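Local coordinates for macro domain-containing protein (PDB 7OMU), which belongs to the macro domain-containing proteins, pairing a DarT-family region with a macro domain that holds adenosine-5-diphosphoribose in this model, at residues Y28-N34 against C56-Y60; K118-I124 against I136-I142; N226-G232 against I381-L387. The protein carries 1 engineered substitution. One frame throughout, in Å; residues are numbered along the deposited sequence.

Interaction 1 of 3, residues Y28-N34 against C56-Y60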
loop_
_atom_site.group_PDB
_atom_site.type_symbol
_atom_site.label_atom_id
_atom_site.label_comp_id
_atom_site.label_asym_id
_atom_site.label_seq_id
_atom_site.Cartn_x
_atom_site.Cartn_y
_atom_site.Cartn_z
ATOM N N TYR A 28 10.058 -7.482 11.072
ATOM C CA TYR A 28 11.408 -7.109 10.578
ATOM C C TYR A 28 11.473 -7.427 9.083
ATOM O O TYR A 28 11.317 -8.607 8.712
ATOM C CB TYR A 28 12.486 -7.851 11.366
ATOM C CG TYR A 28 13.900 -7.567 10.929
ATOM C CD1 TYR A 28 14.557 -6.411 11.318
ATOM C CD2 TYR A 28 14.591 -8.463 10.131
ATOM C CE1 TYR A 28 15.870 -6.162 10.935
ATOM C CE2 TYR A 28 15.895 -8.222 9.728
ATOM C CZ TYR A 28 16.541 -7.069 10.132
ATOM O OH TYR A 28 17.827 -6.853 9.726
ATOM N N ILE A 29 11.659 -6.393 8.257
ATOM C CA ILE A 29 11.834 -6.507 6.778
ATOM C C ILE A 29 13.282 -6.913 6.505
ATOM O O ILE A 29 14.177 -6.300 7.116
ATOM C CB ILE A 29 11.492 -5.177 6.082
ATOM C CG1 ILE A 29 10.053 -4.744 6.362
ATOM C CG2 ILE A 29 11.767 -5.262 4.589
ATOM C CD1 ILE A 29 9.805 -3.281 6.092
ATOM N N THR A 30 13.500 -7.881 5.613
ATOM C CA THR A 30 14.853 -8.340 5.199
ATOM C C THR A 30 14.811 -9.005 3.819
ATOM O O THR A 30 13.716 -9.380 3.361
ATOM C CB THR A 30 15.447 -9.305 6.231
ATOM O OG1 THR A 30 16.854 -9.390 5.990
ATOM C CG2 THR A 30 14.816 -10.679 6.190
ATOM N N HIS A 31 15.979 -9.161 3.196
ATOM C CA HIS A 31 16.165 -9.970 1.965
ATOM C C HIS A 31 15.927 -11.435 2.335
ATOM O O HIS A 31 16.339 -11.844 3.433
ATOM C CB HIS A 31 17.549 -9.729 1.349
ATOM C CG HIS A 31 17.642 -10.124 -0.087
ATOM N ND1 HIS A 31 17.558 -11.440 -0.501
ATOM C CD2 HIS A 31 17.821 -9.385 -1.203
ATOM C CE1 HIS A 31 17.676 -11.495 -1.811
ATOM N NE2 HIS A 31 17.841 -10.248 -2.268
ATOM N N ILE A 32 15.270 -12.191 1.460
ATOM C CA ILE A 32 14.836 -13.586 1.753
ATOM C C ILE A 32 16.068 -14.501 1.834
ATOM O O ILE A 32 15.947 -15.594 2.417
ATOM C CB ILE A 32 13.792 -14.071 0.730
ATOM C CG1 ILE A 32 13.172 -15.399 1.167
ATOM C CG2 ILE A 32 14.384 -14.148 -0.667
ATOM C CD1 ILE A 32 11.949 -15.804 0.384
ATOM N N ASP A 33 17.212 -14.068 1.292
ATOM C CA ASP A 33 18.507 -14.797 1.378
ATOM C C ASP A 33 18.973 -14.865 2.840
ATOM O O ASP A 33 19.680 -15.834 3.184
ATOM C CB ASP A 33 19.569 -14.152 0.482
ATOM C CG ASP A 33 19.324 -14.310 -1.014
ATOM O OD1 ASP A 33 18.468 -15.147 -1.402
ATOM O OD2 ASP A 33 19.997 -13.592 -1.791
ATOM N N ASN A 34 18.572 -13.897 3.674
ATOM C CA ASN A 34 19.041 -13.756 5.079
ATOM C C ASN A 34 18.212 -14.611 6.047
ATOM O O ASN A 34 18.614 -14.694 7.221
ATOM C CB ASN A 34 18.989 -12.302 5.553
ATOM C CG ASN A 34 19.908 -11.388 4.775
ATOM O OD1 ASN A 34 20.945 -11.820 4.273
ATOM N ND2 ASN A 34 19.541 -10.118 4.681
ATOM N N CYS A 56 25.813 -10.421 6.040
ATOM C CA CYS A 56 24.329 -10.324 5.873
ATOM C C CYS A 56 24.030 -9.473 4.628
ATOM O O CYS A 56 23.954 -8.231 4.770
ATOM C CB CYS A 56 23.654 -9.737 7.115
ATOM S SG CYS A 56 22.745 -10.945 8.120
ATOM N N LYS A 57 23.896 -10.123 3.462
ATOM C CA LYS A 57 23.818 -9.504 2.107
ATOM C C LYS A 57 22.416 -8.921 1.865
ATOM O O LYS A 57 21.588 -9.623 1.259
ATOM C CB LYS A 57 24.159 -10.554 1.040
ATOM C CG LYS A 57 25.627 -10.956 0.923
ATOM C CD LYS A 57 26.522 -9.925 0.249
ATOM C CE LYS A 57 26.238 -9.732 -1.228
ATOM N NZ LYS A 57 25.334 -8.584 -1.479
ATOM N N LYS A 58 22.186 -7.682 2.319
ATOM C CA LYS A 58 20.860 -7.003 2.348
ATOM C C LYS A 58 20.909 -5.746 1.467
ATOM O O LYS A 58 22.015 -5.385 1.014
ATOM C CB LYS A 58 20.454 -6.690 3.797
ATOM C CG LYS A 58 21.274 -5.630 4.533
ATOM C CD LYS A 58 21.652 -5.930 6.006
ATOM C CE LYS A 58 20.702 -6.806 6.808
ATOM N NZ LYS A 58 19.560 -6.051 7.379
ATOM N N VAL A 59 19.743 -5.129 1.219
ATOM C CA VAL A 59 19.565 -3.922 0.352
ATOM C C VAL A 59 18.872 -2.827 1.173
ATOM O O VAL A 59 17.639 -2.863 1.292
ATOM C CB VAL A 59 18.788 -4.243 -0.945
ATOM C CG1 VAL A 59 18.474 -2.994 -1.764
ATOM C CG2 VAL A 59 19.520 -5.266 -1.807
ATOM N N TYR A 60 19.670 -1.921 1.744
ATOM C CA TYR A 60 19.265 -0.595 2.284
ATOM C C TYR A 60 20.211 0.454 1.688
ATOM O O TYR A 60 21.429 0.326 1.913
ATOM C CB TYR A 60 19.357 -0.554 3.814
ATOM C CG TYR A 60 18.169 -1.107 4.561
ATOM C CD1 TYR A 60 16.893 -0.612 4.347
ATOM C CD2 TYR A 60 18.325 -2.100 5.516
ATOM C CE1 TYR A 60 15.796 -1.115 5.031
ATOM C CE2 TYR A 60 17.242 -2.608 6.217
ATOM C CZ TYR A 60 15.970 -2.117 5.972
ATOM O OH TYR A 60 14.899 -2.620 6.657
#

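Interaction 2 of 3, residues K118-I124 against I136-I142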
loop_
_atom_site.group_PDB
_atom_site.type_symbol
_atom_site.label_atom_id
_atom_site.label_comp_id
_atom_site.label_asym_id
_atom_site.label_seq_id
_atom_site.Cartn_x
_atom_site.Cartn_y
_atom_site.Cartn_z
ATOM N N LYS A 118 7.601 -7.320 26.570
ATOM C CA LYS A 118 7.710 -7.565 28.036
ATOM C C LYS A 118 9.114 -7.191 28.521
ATOM O O LYS A 118 9.221 -6.742 29.678
ATOM C CB LYS A 118 7.401 -9.024 28.395
ATOM C CG LYS A 118 5.929 -9.417 28.346
ATOM C CD LYS A 118 5.646 -10.775 28.964
ATOM C CE LYS A 118 4.216 -11.233 28.766
ATOM N NZ LYS A 118 3.971 -12.539 29.421
ATOM N N ARG A 119 10.144 -7.374 27.682
ATOM C CA ARG A 119 11.539 -6.948 27.978
ATOM C C ARG A 119 11.508 -5.489 28.447
ATOM O O ARG A 119 10.656 -4.732 27.948
ATOM C CB ARG A 119 12.451 -7.142 26.761
ATOM C CG ARG A 119 12.931 -8.573 26.575
ATOM C CD ARG A 119 13.749 -8.820 25.318
ATOM N NE ARG A 119 15.039 -8.146 25.317
ATOM C CZ ARG A 119 16.080 -8.472 24.547
ATOM N NH1 ARG A 119 16.008 -9.482 23.691
ATOM N NH2 ARG A 119 17.201 -7.774 24.641
ATOM N N ASP A 120 12.384 -5.131 29.392
ATOM C CA ASP A 120 12.407 -3.802 30.065
ATOM C C ASP A 120 13.668 -3.027 29.650
ATOM O O ASP A 120 13.951 -1.996 30.288
ATOM C CB ASP A 120 12.292 -3.947 31.589
ATOM C CG ASP A 120 13.377 -4.795 32.228
ATOM O OD1 ASP A 120 13.949 -5.652 31.523
ATOM O OD2 ASP A 120 13.639 -4.596 33.433
ATOM N N ASP A 121 14.387 -3.488 28.617
ATOM C CA ASP A 121 15.595 -2.813 28.066
ATOM C C ASP A 121 15.329 -2.373 26.620
ATOM O O ASP A 121 16.294 -1.970 25.937
ATOM C CB ASP A 121 16.826 -3.722 28.155
ATOM C CG ASP A 121 16.787 -4.924 27.225
ATOM O OD1 ASP A 121 15.691 -5.504 27.053
ATOM O OD2 ASP A 121 17.851 -5.268 26.672
ATOM N N ILE A 122 14.072 -2.449 26.176
ATOM C CA ILE A 122 13.636 -2.070 24.800
ATOM C C ILE A 122 13.268 -0.590 24.792
ATOM O O ILE A 122 13.083 -0.009 25.877
ATOM C CB ILE A 122 12.445 -2.919 24.317
ATOM C CG1 ILE A 122 11.180 -2.646 25.138
ATOM C CG2 ILE A 122 12.822 -4.389 24.287
ATOM C CD1 ILE A 122 9.908 -3.125 24.484
ATOM N N LEU A 123 13.131 -0.037 23.586
ATOM C CA LEU A 123 12.658 1.343 23.324
ATOM C C LEU A 123 11.514 1.280 22.308
ATOM O O LEU A 123 11.458 0.304 21.532
ATOM C CB LEU A 123 13.823 2.183 22.799
ATOM C CG LEU A 123 15.099 2.144 23.636
ATOM C CD1 LEU A 123 16.249 2.793 22.891
ATOM C CD2 LEU A 123 14.898 2.819 24.977
ATOM N N ILE A 124 10.640 2.286 22.339
ATOM C CA ILE A 124 9.452 2.410 21.450
ATOM C C ILE A 124 9.444 3.825 20.869
ATOM O O ILE A 124 9.459 4.796 21.654
ATOM C CB ILE A 124 8.168 2.058 22.224
ATOM C CG1 ILE A 124 8.169 0.575 22.606
ATOM C CG2 ILE A 124 6.926 2.438 21.432
ATOM C CD1 ILE A 124 7.031 0.155 23.502
ATOM N N ILE A 136 11.795 8.774 20.694
ATOM C CA ILE A 136 12.045 7.414 21.257
ATOM C C ILE A 136 11.869 7.489 22.774
ATOM O O ILE A 136 12.511 8.355 23.395
ATOM C CB ILE A 136 13.447 6.901 20.881
ATOM C CG1 ILE A 136 13.659 6.883 19.369
ATOM C CG2 ILE A 136 13.697 5.539 21.496
ATOM C CD1 ILE A 136 14.335 8.110 18.839
ATOM N N TYR A 137 11.016 6.628 23.331
ATOM C CA TYR A 137 10.771 6.491 24.786
ATOM C C TYR A 137 11.208 5.092 25.218
ATOM O O TYR A 137 11.074 4.158 24.415
ATOM C CB TYR A 137 9.291 6.698 25.121
ATOM C CG TYR A 137 8.655 7.961 24.589
ATOM C CD1 TYR A 137 8.835 9.181 25.229
ATOM C CD2 TYR A 137 7.843 7.936 23.464
ATOM C CE1 TYR A 137 8.241 10.342 24.754
ATOM C CE2 TYR A 137 7.238 9.085 22.979
ATOM C CZ TYR A 137 7.439 10.292 23.626
ATOM O OH TYR A 137 6.859 11.431 23.150
ATOM N N ARG A 138 11.720 4.960 26.443
ATOM C CA ARG A 138 11.952 3.646 27.100
ATOM C C ARG A 138 10.628 3.188 27.716
ATOM O O ARG A 138 9.739 4.035 27.895
ATOM C CB ARG A 138 13.109 3.699 28.108
ATOM C CG ARG A 138 13.038 4.800 29.157
ATOM C CD ARG A 138 14.418 5.204 29.652
ATOM N NE ARG A 138 14.591 6.644 29.806
ATOM C CZ ARG A 138 15.759 7.266 29.961
ATOM N NH1 ARG A 138 16.895 6.585 29.981
ATOM N NH2 ARG A 138 15.792 8.582 30.093
ATOM N N LYS A 139 10.503 1.892 28.001
ATOM C CA LYS A 139 9.218 1.240 28.382
ATOM C C LYS A 139 8.569 2.031 29.527
ATOM O O LYS A 139 7.384 2.404 29.371
ATOM C CB LYS A 139 9.432 -0.231 28.754
ATOM C CG LYS A 139 8.291 -1.161 28.349
ATOM C CD LYS A 139 8.392 -2.551 28.948
ATOM C CE LYS A 139 7.969 -2.609 30.402
ATOM N NZ LYS A 139 8.666 -3.687 31.146
ATOM N N SER A 140 9.329 2.320 30.595
ATOM C CA SER A 140 8.865 2.986 31.845
ATOM C C SER A 140 8.128 4.301 31.541
ATOM O O SER A 140 7.073 4.528 32.163
ATOM C CB SER A 140 10.013 3.210 32.810
ATOM O OG SER A 140 10.874 4.246 32.361
ATOM N N GLU A 141 8.650 5.120 30.617
ATOM C CA GLU A 141 8.198 6.521 30.386
ATOM C C GLU A 141 7.336 6.631 29.119
ATOM O O GLU A 141 7.103 7.778 28.692
ATOM C CB GLU A 141 9.408 7.462 30.331
ATOM C CG GLU A 141 10.196 7.400 29.036
ATOM C CD GLU A 141 11.510 8.163 29.033
ATOM O OE1 GLU A 141 12.233 8.101 30.046
ATOM O OE2 GLU A 141 11.820 8.789 28.003
ATOM N N ILE A 142 6.855 5.513 28.559
ATOM C CA ILE A 142 5.991 5.515 27.336
ATOM C C ILE A 142 4.578 5.968 27.724
ATOM O O ILE A 142 4.090 5.534 28.788
ATOM C CB ILE A 142 5.963 4.146 26.619
ATOM C CG1 ILE A 142 5.338 4.259 25.223
ATOM C CG2 ILE A 142 5.241 3.091 27.446
ATOM C CD1 ILE A 142 6.044 5.215 24.284
#

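Interaction 3 of 3, residues N226-G232 against I381-L387. With APR (adenosine-5-diphosphoribose), chain C.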
loop_
_atom_site.group_PDB
_atom_site.type_symbol
_atom_site.label_atom_id
_atom_site.label_comp_id
_atom_site.label_asym_id
_atom_site.label_seq_id
_atom_site.Cartn_x
_atom_site.Cartn_y
_atom_site.Cartn_z
ATOM N N ASN A 226 -6.313 -8.191 -21.110
ATOM C CA ASN A 226 -6.150 -6.786 -20.651
ATOM C C ASN A 226 -6.997 -6.505 -19.410
ATOM O O ASN A 226 -6.494 -5.799 -18.515
ATOM C CB ASN A 226 -6.529 -5.804 -21.756
ATOM C CG ASN A 226 -5.568 -5.874 -22.920
ATOM O OD1 ASN A 226 -4.503 -6.475 -22.804
ATOM N ND2 ASN A 226 -5.929 -5.256 -24.032
ATOM N N LEU A 227 -8.236 -7.000 -19.383
ATOM C CA LEU A 227 -9.214 -6.730 -18.295
ATOM C C LEU A 227 -9.028 -7.759 -17.178
ATOM O O LEU A 227 -8.892 -8.956 -17.491
ATOM C CB LEU A 227 -10.636 -6.788 -18.862
ATOM C CG LEU A 227 -11.725 -6.199 -17.971
ATOM C CD1 LEU A 227 -11.468 -4.723 -17.709
ATOM C CD2 LEU A 227 -13.098 -6.404 -18.591
ATOM N N SER A 228 -8.999 -7.295 -15.926
ATOM C CA SER A 228 -9.047 -8.155 -14.718
ATOM C C SER A 228 -9.768 -7.418 -13.584
ATOM O O SER A 228 -9.741 -6.171 -13.555
ATOM C CB SER A 228 -7.671 -8.645 -14.315
ATOM O OG SER A 228 -6.801 -7.568 -14.022
ATOM N N LEU A 229 -10.447 -8.186 -12.731
ATOM C CA LEU A 229 -11.106 -7.713 -11.495
ATOM C C LEU A 229 -10.101 -7.841 -10.356
ATOM O O LEU A 229 -9.358 -8.833 -10.346
ATOM C CB LEU A 229 -12.341 -8.571 -11.230
ATOM C CG LEU A 229 -13.314 -8.706 -12.397
ATOM C CD1 LEU A 229 -14.485 -9.582 -11.992
ATOM C CD2 LEU A 229 -13.805 -7.345 -12.875
ATOM N N VAL A 230 -10.080 -6.879 -9.435
ATOM C CA VAL A 230 -9.033 -6.794 -8.380
ATOM C C VAL A 230 -9.689 -6.429 -7.046
ATOM O O VAL A 230 -10.315 -5.351 -6.978
ATOM C CB VAL A 230 -7.954 -5.772 -8.784
ATOM C CG1 VAL A 230 -6.839 -5.699 -7.758
ATOM C CG2 VAL A 230 -7.385 -6.048 -10.172
ATOM N N GLU A 231 -9.574 -7.305 -6.044
ATOM C CA GLU A 231 -9.707 -6.942 -4.612
ATOM C C GLU A 231 -8.373 -6.325 -4.182
ATOM O O GLU A 231 -7.368 -7.052 -4.183
ATOM C CB GLU A 231 -10.019 -8.157 -3.736
ATOM C CG GLU A 231 -11.452 -8.646 -3.809
ATOM C CD GLU A 231 -11.721 -9.921 -3.012
ATOM O OE1 GLU A 231 -11.020 -10.150 -2.003
ATOM O OE2 GLU A 231 -12.627 -10.695 -3.401
ATOM N N GLY A 232 -8.351 -5.033 -3.859
ATOM C CA GLY A 232 -7.123 -4.351 -3.412
ATOM C C GLY A 232 -7.278 -2.842 -3.342
ATOM O O GLY A 232 -8.430 -2.355 -3.374
ATOM N N ILE A 381 -5.421 -1.794 -23.810
ATOM C CA ILE A 381 -4.410 -1.471 -22.756
ATOM C C ILE A 381 -4.771 -2.245 -21.492
ATOM O O ILE A 381 -5.914 -2.673 -21.344
ATOM C CB ILE A 381 -4.367 0.046 -22.487
ATOM C CG1 ILE A 381 -5.759 0.619 -22.195
ATOM C CG2 ILE A 381 -3.687 0.774 -23.633
ATOM C CD1 ILE A 381 -5.740 1.988 -21.559
ATOM N N PRO A 382 -3.829 -2.442 -20.542
ATOM C CA PRO A 382 -4.156 -3.046 -19.251
ATOM C C PRO A 382 -5.263 -2.255 -18.539
ATOM O O PRO A 382 -5.188 -1.043 -18.512
ATOM C CB PRO A 382 -2.843 -2.977 -18.459
ATOM C CG PRO A 382 -1.769 -2.882 -19.520
ATOM C CD PRO A 382 -2.403 -2.108 -20.657
ATOM N N VAL A 383 -6.271 -2.954 -18.015
ATOM C CA VAL A 383 -7.428 -2.345 -17.297
ATOM C C VAL A 383 -7.722 -3.183 -16.053
ATOM O O VAL A 383 -7.898 -4.410 -16.188
ATOM C CB VAL A 383 -8.671 -2.251 -18.196
ATOM C CG1 VAL A 383 -9.877 -1.749 -17.422
ATOM C CG2 VAL A 383 -8.419 -1.379 -19.414
ATOM N N GLN A 384 -7.784 -2.533 -14.891
ATOM C CA GLN A 384 -8.152 -3.171 -13.604
ATOM C C GLN A 384 -9.446 -2.532 -13.088
ATOM O O GLN A 384 -9.420 -1.347 -12.721
ATOM C CB GLN A 384 -7.007 -3.025 -12.605
ATOM C CG GLN A 384 -5.736 -3.718 -13.055
ATOM C CD GLN A 384 -4.657 -3.683 -12.004
ATOM O OE1 GLN A 384 -4.623 -2.803 -11.148
ATOM N NE2 GLN A 384 -3.754 -4.648 -12.074
ATOM N N ILE A 385 -10.542 -3.289 -13.100
ATOM C CA ILE A 385 -11.799 -2.912 -12.399
ATOM C C ILE A 385 -11.628 -3.346 -10.944
ATOM O O ILE A 385 -11.433 -4.557 -10.698
ATOM C CB ILE A 385 -13.035 -3.544 -13.065
ATOM C CG1 ILE A 385 -13.210 -3.042 -14.499
ATOM C CG2 ILE A 385 -14.276 -3.289 -12.228
ATOM C CD1 ILE A 385 -14.377 -3.665 -15.232
ATOM N N TYR A 386 -11.661 -2.384 -10.021
ATOM C CA TYR A 386 -11.424 -2.611 -8.575
ATOM C C TYR A 386 -12.769 -2.842 -7.894
ATOM O O TYR A 386 -13.565 -1.882 -7.777
ATOM C CB TYR A 386 -10.608 -1.465 -7.979
ATOM C CG TYR A 386 -9.126 -1.716 -8.065
ATOM C CD1 TYR A 386 -8.411 -1.422 -9.217
ATOM C CD2 TYR A 386 -8.453 -2.313 -7.015
ATOM C CE1 TYR A 386 -7.055 -1.686 -9.310
ATOM C CE2 TYR A 386 -7.096 -2.575 -7.087
ATOM C CZ TYR A 386 -6.395 -2.267 -8.240
ATOM O OH TYR A 386 -5.063 -2.543 -8.302
ATOM N N LEU A 387 -12.994 -4.088 -7.470
ATOM C CA LEU A 387 -14.249 -4.542 -6.818
ATOM C C LEU A 387 -14.473 -3.743 -5.538
ATOM O O LEU A 387 -13.521 -3.393 -4.839
ATOM C CB LEU A 387 -14.165 -6.039 -6.505
ATOM C CG LEU A 387 -14.009 -6.972 -7.706
ATOM C CD1 LEU A 387 -13.897 -8.420 -7.251
ATOM C CD2 LEU A 387 -15.158 -6.805 -8.692
HETATM N N1 APR C . -9.416 0.733 -4.014
HETATM C C2 APR C . -10.449 0.169 -4.656
HETATM N N3 APR C . -11.756 0.363 -4.488
HETATM C C4 APR C . -11.977 1.266 -3.517
HETATM C C5 APR C . -11.026 1.927 -2.767
HETATM C C6 APR C . -9.674 1.636 -3.038
HETATM N N6 APR C . -8.651 2.194 -2.395
HETATM N N7 APR C . -11.640 2.784 -1.861
HETATM C C8 APR C . -12.926 2.631 -2.076
HETATM N N9 APR C . -13.191 1.714 -3.072
HETATM C "C1'" APR C . -14.497 1.288 -3.582
HETATM C "C2'" APR C . -15.615 1.325 -2.542
HETATM O "O2'" APR C . -15.749 0.076 -1.897
HETATM C "C3'" APR C . -16.858 1.695 -3.365
HETATM O "O3'" APR C . -17.727 0.579 -3.502
HETATM O "O4'" APR C . -14.876 2.177 -4.604
HETATM C "C4'" APR C . -16.319 2.165 -4.728
HETATM C "C5'" APR C . -16.794 3.522 -5.200
HETATM O "O5'" APR C . -16.380 4.561 -4.261
HETATM P PA APR C . -17.316 5.834 -3.931
HETATM O O1A APR C . -16.452 7.024 -3.667
HETATM O O2A APR C . -18.312 5.462 -2.883
HETATM O O3A APR C . -18.084 6.071 -5.326
HETATM P PB APR C . -19.610 6.360 -5.745
HETATM O O1B APR C . -20.462 5.263 -5.199
HETATM O O2B APR C . -19.663 6.616 -7.216
HETATM O O5D APR C . -19.915 7.727 -4.950
HETATM C C5D APR C . -19.541 9.009 -5.532
HETATM O O4D APR C . -18.968 9.963 -3.390
HETATM O O1D APR C . -16.743 9.772 -3.960
HETATM C C1D APR C . -17.740 10.665 -3.621
HETATM O O2D APR C . -17.559 12.956 -4.571
HETATM C C2D APR C . -18.001 11.630 -4.789
HETATM O O3D APR C . -20.233 12.493 -4.252
HETATM C C3D APR C . -19.509 11.545 -5.024
HETATM C C4D APR C . -19.814 10.121 -4.547
#

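Interaction 1 of 3, residues Y28-N34 against C56-Y60
Tyr28 and Lys58 supply the hydrogen bond that spans this contact, the lysine NZ donating to the phenol OH with Lys58 NZ and Tyr28 OH 3.0 Å apart. The two side chains cross at about a right angle. With CG anti to its backbone nitrogen (chi1 179°), the Tyr28 ring carries its hydroxyl to the lysine, whose own chain bends at three successive torsions before its end arrives. His46 shares the ammonium group through a second hydrogen bond, so NZ is held from two parts of the chain.

Other polar bonds shape the end of strand 25-31 itself. Asn34 ND2 donates to Thr30 OG1 at 3.1 Å, nearly straight and in the plane of the amide, which fixes the rotation of that amide. Its carbonyl end then faces the 56-60 loop, with Asn34 OD1 3.5 Å from Lys57 N. In the same way His31 ND1 accepts the backbone N of Asp33 in the ring plane at 3.2 Å.

Looser contacts make up the remainder. Lys58 CB packs 3.7 Å from Asn34 ND2, these side chains also crossing steeply, while His31 CB approaches Lys57 O at 4.0 Å; Lys57 is the centre of an inverse gamma turn. Farther along, Tyr60 OH comes to 3.8 Å from Ile29 O.

The contact thus packs the loop between helices 46-51 and 62-70 on an outermost strand of the DarT-family region's mixed sheet. Strand 25-31 is backbone-bonded to strand 107-113; Ile29 and Tyr60 pack on helix 92-99, Tyr28 and Thr30 on helix 35-41.

Interaction 2 of 3, residues K118-I124 against I136-I142
Ile124 and Tyr137 exchange two nearly straight backbone hydrogen bonds, Ile124 N to Tyr137 O at 2.8 Å and Tyr137 N to Ile124 O at 2.9 Å, the signature of an antiparallel hydrogen-bonded pair. Salt bridges secure each segment separately. Arg119 grips Asp121 side-on, NE and NH2 each meeting one carboxylate oxygen through its syn lone pair in the guanidinium plane. Arg138 NE reaches Glu141 OE1 at 2.8 Å, again in the guanidinium plane but from above that of the carboxylate.

A weaker polar link joins the segments at the far end, where Lys139 NZ makes a weak bond of 3.4 Å to Lys118 O. The Lys139 chain is extended at chi2 and bends at chi3 (77°), passing the 118-120 backbone with CD 3.3 Å from Arg119 O. Asp120 CB lies 3.7 Å from Lys139 NZ, though the Asp120 carboxylate, opposite in charge, is not in contact with it.

Leu123 packs on Ile136, CB to CG2 3.6 Å, and its CD2 runs alongside Arg138 CB, the Leu123 and Arg138 side chains pointing the same way. Ile124 and Tyr137 turn to the other side of the sheet, and Ile124 CG2 meets Ile142 CD1 at 4.1 Å, the side chains crossing at about a right angle; both isoleucines continue onto Ile148 of helix 145-148. The arrangement is that of a beta hairpin with a long connection, strand 136-138 forming one edge of a four-stranded antiparallel sheet.

Interaction 3 of 3, residues N226-G232 against I381-L387
Asn226 O accepts the backbone N of Val383 at 2.9 Å, and from this pair onward the main-chain groups of the two strands are satisfied in alternation. Val383 O takes the N-H of Ser228 and Ile385 O that of Val230, while Ser228 O and Val230 O receive the N-H groups of Ile385 and Leu387. The intervening residues turn outward: Leu229 and Glu231 bond to strand 219-222 and the residue before it, whereas Pro382 and Gln384 bond to Leu351. Such sharing is the pattern of adjacent parallel strands inside a mixed sheet, here the seven-stranded sheet of the macro domain.

Side-chain polar groups find partners too. Ser228 OG bonds to Glu220 OE2, Asn226 ND2 to Leu379 O, and Tyr386 OH donates to Gln384 OE1 at 2.9 Å, from above the carbonyl plane of the amide. The phenol bond helps settle the ring, over one face of which Val230 CB lies in a CH-pi contact, 3.8 Å from the centroid.

On the opposite face of the sheet Leu227 CD1 touches Val383 CG1 at 3.4 Å, reached because CG stands anti to the leucine nitrogen (chi1 -165°). Leu229 CD2 rests beside Ile385 CB at 3.9 Å, and Ile385 continues onto helix 365-376. At the C-terminal end of the strands adenosine-5-diphosphoribose arrives, its C2 lying 3.7 Å from Tyr386 CB and its N1 3.3 Å from Gly232 O.

Along the chain the three contacts come in series, each closing before the next begins. Interactions 1 and 2 lie in the DarT-family region, their centres about 26 Å apart, yet they belong to different sheets: the first to strand 25-31 at the border of a mixed four-stranded sheet, the second to the hairpin of an antiparallel one. Interaction 3 joins neighbouring strands of the macro-domain sheet; its centre is about 32 Å from that of interaction 1 and 45 Å from that of interaction 2, which lies across the chain's centre. With no two touching, they are separate local contacts, and interaction 3 alone contributes residues to the adenosine-5-diphosphoribose pocket.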